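Local coordinates for autolysin E (Staphylococcus aureus, PDB 4PI8), which probably cleaves glycosidic bonds in the NAG-NAM glycan strands of peptidoglycan, and is seen here with a bound NAG-NAM disaccharide, at residues N5-Y9 / P186-A190. The protein carries 1 engineered substitution. Residues are numbered along the deposited sequence.
Sequences NDVNY and PENPA
Two irregular loops meet here. Residues 5-9 lead into helix 11-18, and residues 186-190 follow helix 179-184. Pro186 and Glu187 (phi/psi -67/-33) stay near helical; Pro189 is extended (-57/140), and Ala190 has positive phi (76/7). The CA atoms come nearest at Asp6 and Glu187, 5.4 Å apart. Together the segments bury 275 Å². Asn5 points away, and its OD1 accepts from Val7 N at 3.2 Å, an Asx turn that folds the chain around Asp6 (-101/11). Asp6 (chi1 p) lies sideways, with CB 3.4 Å from Glu187 CD. Its carboxylate leads away to a salt bridge with Arg223 and a hydrogen bond from Asn175, which also donates to Glu187 OE1. Val7 points away from 186-190. Asn8 (chi1 m) points toward it and makes the one direct hydrogen bond between the segments, ND2 to Glu187 O at 2.9 Å and 168°. Water 1 joins Asn8 N (3.0 Å) to Pro186 O (2.8 Å). Water 2 joins Asn8 ND2 (3.1 Å) to Glu187 OE2 (2.6 Å). Tyr9 is extended (-132/147; chi1 m, chi2 -86°) and sets CD2 3.4 Å from Pro189 CD, the one apolar side-chain contact. Its ring edge faces Glu187 O, 3.7 Å from CE2. Water 3 lies 2.8 Å from both Tyr9 OH and Asn188 ND2. Pro189 also packs on helix 11-18. Next to it, Ala190 belongs to the glycan pocket and touches the bound NAG. The contact thus joins the N-terminal segment to a pocket-bordering loop. It is partly buried and mostly polar. Shared Asn175 and the Arg223 salt bridge probably let the two acidic side chains lie together.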
ATOM      1  N   ASN A   5     -18.142  -6.342 -15.466  1.00 48.40           N
ATOM      2  CA  ASN A   5     -17.580  -5.338 -16.373  1.00 43.30           C
ATOM      3  C   ASN A   5     -17.269  -4.009 -15.677  1.00 36.59           C
ATOM      4  O   ASN A   5     -18.115  -3.081 -15.570  1.00 34.04           O
ATOM      5  CB  ASN A   5     -18.441  -5.091 -17.596  1.00 51.61           C
ATOM      6  CG  ASN A   5     -17.644  -4.486 -18.760  1.00 56.79           C
ATOM      7  OD1 ASN A   5     -16.557  -3.902 -18.588  1.00 52.99           O
ATOM      8  ND2 ASN A   5     -18.192  -4.626 -19.960  1.00 61.15           N
ATOM      9  N   ASP A   6     -16.003  -3.941 -15.271  1.00 26.15           N
ATOM     10  CA  ASP A   6     -15.432  -2.813 -14.539  1.00 23.03           C
ATOM     11  C   ASP A   6     -14.610  -1.895 -15.431  1.00 21.36           C
ATOM     12  O   ASP A   6     -13.894  -0.996 -14.936  1.00 21.40           O
ATOM     13  CB  ASP A   6     -14.591  -3.341 -13.370  1.00 25.87           C
ATOM     14  CG  ASP A   6     -13.631  -4.433 -13.791  1.00 27.76           C
ATOM     15  OD1 ASP A   6     -13.331  -4.525 -14.999  1.00 26.03           O
ATOM     16  OD2 ASP A   6     -13.233  -5.280 -12.959  1.00 31.97           O
ATOM     17  N   VAL A   7     -14.683  -2.075 -16.757  1.00 19.66           N
ATOM     18  CA  VAL A   7     -14.006  -1.185 -17.680  1.00 18.92           C
ATOM     19  C   VAL A   7     -15.005  -0.090 -18.059  1.00 20.72           C
ATOM     20  O   VAL A   7     -15.945  -0.274 -18.860  1.00 24.15           O
ATOM     21  CB  VAL A   7     -13.390  -1.906 -18.910  1.00 20.66           C
ATOM     22  CG1 VAL A   7     -12.815  -0.952 -19.891  1.00 22.12           C
ATOM     23  CG2 VAL A   7     -12.353  -2.927 -18.466  1.00 20.44           C
ATOM     24  N   ASN A   8     -14.816   1.070 -17.487  1.00 17.00           N
ATOM     25  CA  ASN A   8     -15.772   2.181 -17.553  1.00 17.23           C
ATOM     26  C   ASN A   8     -15.353   3.403 -18.303  1.00 17.04           C
ATOM     27  O   ASN A   8     -16.269   4.165 -18.777  1.00 18.79           O
ATOM     28  CB  ASN A   8     -16.109   2.607 -16.118  1.00 17.16           C
ATOM     29  CG  ASN A   8     -17.001   1.645 -15.403  1.00 21.34           C
ATOM     30  OD1 ASN A   8     -17.730   0.847 -16.016  1.00 22.41           O
ATOM     31  ND2 ASN A   8     -16.959   1.685 -14.089  1.00 20.81           N
ATOM     32  N   TYR A   9     -14.064   3.704 -18.437  1.00 15.52           N
ATOM     33  CA  TYR A   9     -13.552   4.956 -18.942  1.00 14.98           C
ATOM     34  C   TYR A   9     -12.473   4.706 -19.987  1.00 16.91           C
ATOM     35  O   TYR A   9     -11.748   3.717 -19.899  1.00 16.90           O
ATOM     36  CB  TYR A   9     -13.007   5.853 -17.836  1.00 15.49           C
ATOM     37  CG  TYR A   9     -14.054   6.339 -16.927  1.00 16.23           C
ATOM     38  CD1 TYR A   9     -14.769   7.484 -17.259  1.00 16.87           C
ATOM     39  CD2 TYR A   9     -14.402   5.694 -15.756  1.00 15.33           C
ATOM     40  CE1 TYR A   9     -15.740   7.981 -16.422  1.00 18.00           C
ATOM     41  CE2 TYR A   9     -15.395   6.213 -14.922  1.00 16.26           C
ATOM     42  CZ  TYR A   9     -16.081   7.342 -15.281  1.00 15.95           C
ATOM     43  OH  TYR A   9     -17.072   7.800 -14.435  1.00 15.58           O
ATOM     44  N   PRO A 186      -9.066   2.647 -11.859  1.00 12.64           N
ATOM     45  CA  PRO A 186      -9.562   2.902 -13.215  1.00 14.00           C
ATOM     46  C   PRO A 186     -11.065   2.675 -13.342  1.00 13.31           C
ATOM     47  O   PRO A 186     -11.680   3.289 -14.285  1.00 14.26           O
ATOM     48  CB  PRO A 186      -8.777   1.942 -14.082  1.00 15.36           C
ATOM     49  CG  PRO A 186      -8.110   1.004 -13.169  1.00 17.92           C
ATOM     50  CD  PRO A 186      -7.955   1.691 -11.863  1.00 14.35           C
ATOM     51  N   GLU A 187     -11.700   1.895 -12.514  1.00 12.90           N
ATOM     52  CA  GLU A 187     -13.159   1.704 -12.563  1.00 13.68           C
ATOM     53  C   GLU A 187     -13.846   2.987 -12.197  1.00 14.74           C
ATOM     54  O   GLU A 187     -14.953   3.277 -12.727  1.00 14.93           O
ATOM     55  CB  GLU A 187     -13.567   0.610 -11.617  1.00 15.62           C
ATOM     56  CG  GLU A 187     -15.017   0.137 -11.708  1.00 17.56           C
ATOM     57  CD  GLU A 187     -15.315  -1.095 -10.868  1.00 20.99           C
ATOM     58  OE1 GLU A 187     -14.462  -1.656 -10.136  1.00 24.01           O
ATOM     59  OE2 GLU A 187     -16.471  -1.618 -11.010  1.00 24.38           O
ATOM     60  N   ASN A 188     -13.267   3.802 -11.315  1.00 13.00           N
ATOM     61  CA  ASN A 188     -13.807   5.089 -10.831  1.00 12.60           C
ATOM     62  C   ASN A 188     -12.637   6.065 -10.603  1.00 12.07           C
ATOM     63  O   ASN A 188     -12.226   6.326  -9.483  1.00 13.36           O
ATOM     64  CB  ASN A 188     -14.648   4.959  -9.568  1.00 12.99           C
ATOM     65  CG  ASN A 188     -15.960   4.249  -9.820  1.00 14.86           C
ATOM     66  OD1 ASN A 188     -16.135   3.025  -9.519  1.00 18.16           O
ATOM     67  ND2 ASN A 188     -16.857   4.945 -10.404  1.00 13.07           N
ATOM     68  N   PRO A 189     -12.091   6.597 -11.685  1.00 12.96           N
ATOM     69  CA  PRO A 189     -10.846   7.352 -11.595  1.00 13.06           C
ATOM     70  C   PRO A 189     -10.903   8.517 -10.638  1.00 13.20           C
ATOM     71  O   PRO A 189     -11.904   9.253 -10.565  1.00 13.64           O
ATOM     72  CB  PRO A 189     -10.611   7.808 -13.058  1.00 14.24           C
ATOM     73  CG  PRO A 189     -11.239   6.785 -13.863  1.00 14.49           C
ATOM     74  CD  PRO A 189     -12.481   6.382 -13.096  1.00 13.56           C
ATOM     75  N   ALA A 190      -9.835   8.722  -9.888  1.00 13.26           N
ATOM     76  CA  ALA A 190      -9.621   9.827  -8.994  1.00 13.20           C
ATOM     77  C   ALA A 190     -10.388   9.744  -7.698  1.00 14.40           C
ATOM     78  O   ALA A 190     -10.374  10.725  -6.900  1.00 17.66           O
ATOM     79  CB  ALA A 190      -9.796  11.207  -9.686  1.00 14.88           C
TER
HETATM   80  O   HOH W   1     -12.148   2.133 -16.773  1.00 16.32           O
HETATM   81  O   HOH W   2     -18.341  -0.461 -12.369  1.00 30.32           O
HETATM   82  O   HOH W   3     -16.142   7.251 -11.822  1.00 15.12           O